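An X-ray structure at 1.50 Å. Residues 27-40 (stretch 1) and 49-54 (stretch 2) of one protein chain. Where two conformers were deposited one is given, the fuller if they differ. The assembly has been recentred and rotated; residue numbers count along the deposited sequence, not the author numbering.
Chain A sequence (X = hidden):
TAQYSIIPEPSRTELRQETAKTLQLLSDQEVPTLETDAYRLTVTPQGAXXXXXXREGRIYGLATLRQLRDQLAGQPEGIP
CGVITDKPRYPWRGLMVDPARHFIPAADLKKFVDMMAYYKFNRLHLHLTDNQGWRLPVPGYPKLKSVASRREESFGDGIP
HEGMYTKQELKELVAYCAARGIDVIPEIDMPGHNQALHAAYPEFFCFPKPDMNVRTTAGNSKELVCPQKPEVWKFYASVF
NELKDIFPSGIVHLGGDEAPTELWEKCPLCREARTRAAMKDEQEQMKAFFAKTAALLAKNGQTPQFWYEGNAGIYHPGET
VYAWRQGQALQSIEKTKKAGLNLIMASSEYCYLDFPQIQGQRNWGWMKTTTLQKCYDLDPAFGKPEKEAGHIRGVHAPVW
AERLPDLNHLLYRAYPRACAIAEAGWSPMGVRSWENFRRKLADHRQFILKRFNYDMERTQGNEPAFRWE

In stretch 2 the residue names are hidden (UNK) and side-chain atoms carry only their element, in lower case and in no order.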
# COMPACT_ATOMS: atom_id res chain seq x y z
N SER A 27 -23.90 -20.06 -14.32
CA SER A 27 -24.61 -18.80 -14.44
C SER A 27 -23.74 -17.70 -13.85
O SER A 27 -22.91 -17.96 -12.98
CB SER A 27 -25.99 -18.84 -13.76
OG SER A 27 -25.85 -19.04 -12.37
N ASP A 28 -23.96 -16.48 -14.34
CA ASP A 28 -23.10 -15.35 -13.99
C ASP A 28 -24.00 -14.14 -14.20
O ASP A 28 -24.15 -13.67 -15.33
CB ASP A 28 -21.89 -15.33 -14.91
CG ASP A 28 -20.91 -14.20 -14.61
OD1 ASP A 28 -21.18 -13.35 -13.73
OD2 ASP A 28 -19.84 -14.18 -15.26
N GLN A 29 -24.61 -13.66 -13.12
CA GLN A 29 -25.71 -12.71 -13.21
C GLN A 29 -25.44 -11.52 -12.31
O GLN A 29 -24.90 -11.67 -11.21
CB GLN A 29 -27.02 -13.36 -12.73
CG GLN A 29 -27.46 -14.53 -13.56
CD GLN A 29 -28.76 -15.12 -13.06
OE1 GLN A 29 -28.77 -16.02 -12.23
NE2 GLN A 29 -29.88 -14.59 -13.55
N GLU A 30 -25.83 -10.33 -12.78
CA GLU A 30 -25.85 -9.14 -11.94
C GLU A 30 -27.24 -9.01 -11.35
O GLU A 30 -28.24 -8.99 -12.08
CB GLU A 30 -25.51 -7.90 -12.76
CG GLU A 30 -25.46 -6.66 -11.90
CD GLU A 30 -24.85 -5.48 -12.62
OE1 GLU A 30 -23.64 -5.52 -12.90
OE2 GLU A 30 -25.58 -4.52 -12.91
N VAL A 31 -27.31 -8.92 -10.03
CA VAL A 31 -28.60 -8.92 -9.32
C VAL A 31 -28.74 -7.65 -8.49
O VAL A 31 -27.77 -7.19 -7.88
CB VAL A 31 -28.77 -10.20 -8.47
CG1 VAL A 31 -28.68 -11.45 -9.35
CG2 VAL A 31 -27.74 -10.25 -7.37
N PRO A 32 -29.94 -7.06 -8.44
CA PRO A 32 -30.09 -5.76 -7.76
C PRO A 32 -30.03 -5.85 -6.25
O PRO A 32 -29.73 -4.84 -5.60
CB PRO A 32 -31.48 -5.30 -8.21
CG PRO A 32 -32.22 -6.59 -8.47
CD PRO A 32 -31.20 -7.53 -9.05
N THR A 33 -30.30 -7.03 -5.69
CA THR A 33 -30.42 -7.18 -4.25
C THR A 33 -29.07 -7.07 -3.54
O THR A 33 -29.02 -6.65 -2.38
CB THR A 33 -31.04 -8.54 -3.95
OG1 THR A 33 -30.05 -9.56 -4.13
CG2 THR A 33 -32.18 -8.80 -4.91
N LEU A 34 -27.99 -7.44 -4.22
CA LEU A 34 -26.67 -7.41 -3.62
C LEU A 34 -26.03 -6.04 -3.82
O LEU A 34 -26.27 -5.37 -4.83
CB LEU A 34 -25.77 -8.46 -4.28
CG LEU A 34 -26.08 -9.93 -3.97
CD1 LEU A 34 -25.25 -10.84 -4.88
CD2 LEU A 34 -25.80 -10.24 -2.51
N GLU A 35 -25.22 -5.63 -2.86
CA GLU A 35 -24.47 -4.40 -3.02
C GLU A 35 -23.42 -4.58 -4.12
O GLU A 35 -23.06 -5.70 -4.50
CB GLU A 35 -23.83 -3.99 -1.70
CG GLU A 35 -24.85 -3.73 -0.57
CD GLU A 35 -25.84 -2.63 -0.90
OE1 GLU A 35 -25.42 -1.57 -1.42
OE2 GLU A 35 -27.05 -2.82 -0.63
N THR A 36 -22.92 -3.45 -4.64
CA THR A 36 -22.08 -3.51 -5.83
C THR A 36 -20.74 -4.20 -5.57
O THR A 36 -20.10 -4.65 -6.53
CB THR A 36 -21.85 -2.12 -6.43
OG1 THR A 36 -21.18 -1.29 -5.48
CG2 THR A 36 -23.18 -1.48 -6.82
N ASP A 37 -20.32 -4.28 -4.31
CA ASP A 37 -19.08 -4.94 -3.91
C ASP A 37 -19.31 -6.35 -3.39
O ASP A 37 -18.37 -6.96 -2.84
CB ASP A 37 -18.34 -4.10 -2.85
CG ASP A 37 -19.18 -3.87 -1.60
OD1 ASP A 37 -20.42 -3.91 -1.67
OD2 ASP A 37 -18.61 -3.63 -0.52
N ALA A 38 -20.51 -6.90 -3.56
CA ALA A 38 -20.90 -8.16 -2.93
C ALA A 38 -21.18 -9.22 -3.99
O ALA A 38 -21.51 -8.92 -5.15
CB ALA A 38 -22.14 -7.96 -2.06
N TYR A 39 -21.04 -10.49 -3.60
CA TYR A 39 -21.38 -11.59 -4.49
C TYR A 39 -21.99 -12.73 -3.68
O TYR A 39 -21.84 -12.81 -2.46
CB TYR A 39 -20.16 -12.08 -5.33
CG TYR A 39 -19.12 -12.78 -4.48
CD1 TYR A 39 -19.20 -14.15 -4.23
CD2 TYR A 39 -18.08 -12.06 -3.90
CE1 TYR A 39 -18.28 -14.78 -3.43
CE2 TYR A 39 -17.14 -12.69 -3.10
CZ TYR A 39 -17.26 -14.05 -2.86
OH TYR A 39 -16.36 -14.69 -2.04
N ARG A 40 -22.68 -13.62 -4.39
CA ARG A 40 -23.15 -14.88 -3.86
C ARG A 40 -22.72 -15.97 -4.83
O ARG A 40 -23.06 -15.92 -6.01
CB ARG A 40 -24.67 -14.88 -3.71
CG ARG A 40 -25.23 -16.16 -3.09
CD ARG A 40 -26.76 -16.22 -3.16
NE ARG A 40 -27.37 -14.97 -2.69
CZ ARG A 40 -28.02 -14.10 -3.47
NH1 ARG A 40 -28.17 -14.34 -4.77
NH2 ARG A 40 -28.52 -13.00 -2.93
N UNK A 49 -22.74 -21.24 -9.55
CA UNK A 49 -23.57 -20.11 -9.94
C UNK A 49 -23.06 -18.86 -9.24
O UNK A 49 -22.94 -18.85 -8.01
n UNK A 49 -26.37 -23.57 -10.63
c UNK A 49 -25.71 -22.85 -9.67
c UNK A 49 -26.67 -22.78 -11.64
n UNK A 49 -26.23 -21.56 -11.36
c UNK A 49 -25.02 -20.35 -9.52
c UNK A 49 -25.62 -21.57 -10.12
N UNK A 50 -22.77 -17.82 -10.02
CA UNK A 50 -22.28 -16.56 -9.48
C UNK A 50 -23.34 -15.48 -9.66
O UNK A 50 -23.84 -15.27 -10.77
c UNK A 50 -20.00 -14.88 -8.20
c UNK A 50 -20.98 -16.15 -10.16
c UNK A 50 -20.36 -14.83 -9.67
c UNK A 50 -19.13 -14.50 -10.50
N UNK A 51 -23.68 -14.81 -8.57
CA UNK A 51 -24.51 -13.61 -8.60
C UNK A 51 -23.69 -12.49 -7.97
O UNK A 51 -22.97 -12.73 -7.00
c UNK A 51 -25.79 -13.81 -7.80
N UNK A 52 -23.78 -11.29 -8.52
CA UNK A 52 -23.02 -10.18 -7.96
C UNK A 52 -23.83 -8.90 -8.09
O UNK A 52 -24.71 -8.79 -8.94
o UNK A 52 -21.80 -9.88 -10.04
c UNK A 52 -21.65 -10.05 -8.64
N UNK A 53 -23.53 -7.93 -7.23
CA UNK A 53 -24.25 -6.67 -7.28
C UNK A 53 -23.68 -5.65 -8.25
O UNK A 53 -24.32 -4.63 -8.51
N UNK A 54 -22.49 -5.91 -8.78
CA UNK A 54 -21.84 -4.98 -9.68
C UNK A 54 -20.51 -5.57 -10.10
O UNK A 54 -20.13 -6.66 -9.67
O HOH W 1 -26.23 -16.83 -10.92
O HOH W 2 -22.06 -12.26 -11.36
O HOH W 3 -22.20 -8.38 -12.22
O HOH W 4 -26.78 -4.18 -7.69

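Position 49 carries six side-chain atoms: one carbon, then a five-membered ring of three carbons and two nitrogens. A ring nitrogen lies 2.7 Å from OG of Ser-27, near the plane of the ring. Only histidine has this ring, so the residue is His-49. Its ND1 donates a hydrogen bond to Ser-27 OG, and that hydroxyl in turn donates to water 1; a ring with an in-plane N-H suits a neighbour that can accept and donate at once.

Position 50 has four carbons, forked at the second. One branch tip comes within 4.0 Å of Tyr-39 CB, and another lies 4.0 Å from Asp-28 OD1. A fork one carbon beyond CB means leucine. In Leu-50 it is CD1 that packs against Tyr-39, an apolar contact fitting for a buried side chain. Its backbone is fully used: N donates to Ser-27 O (3.0 Å), and O accepts from Gln-29 N (3.0 Å).

At position 51 the side chain is a single carbon, CB, 4.0 Å from Val-31 CG1, 4.2 Å from Leu-34 CD1 and 3.9 Å from Arg-40 NH1; a lone methyl is alanine, and Ala-51 fits where these three side chains converge.

Position 52 shows one carbon followed by one oxygen; its CB lies 4.2 Å from Tyr-39 CB, and the oxygen reaches stretch 1 through two waters. This is serine. OG of Ser-52 donates to water 2, which also binds Asp-28 OD1 and Gln-29 O, and accepts from water 3, which also donates to Glu-30 OE1. A short hydroxyl thus gives this buried position a polar link to stretch 1 through water.

Position 53 has no side-chain atoms and is Gly-53. An ideal CB would lie 1.9 Å from Glu-35 O and 2.3 Å from Leu-34 O, both clashes. Its bare CA makes CA-H...O contacts with the same two atoms.

Position 54 likewise lacks a side chain. In Gly-54 an ideal CB would clash with Thr-36 CB at 3.0 Å, and phi and psi both near 180° suit glycine's freedom.

The contact works because one strand serves two edges. Residues 49-52 run parallel to 27-30 and antiparallel to 39-40. On the first edge, Ser-52 N bonds Gln-29 O (2.9 Å) and Val-31 N bonds Ser-52 O (2.8 Å); on the second, Arg-40 N donates to Ala-51 O (2.8 Å) and Ala-51 N to Arg-40 O (2.9 Å). Gly-53 N to Ala-38 O (3.1 Å) extends the pairing beyond the strand, where the glycines let the loop close in.

Stretch 2 49-54: HLASGG
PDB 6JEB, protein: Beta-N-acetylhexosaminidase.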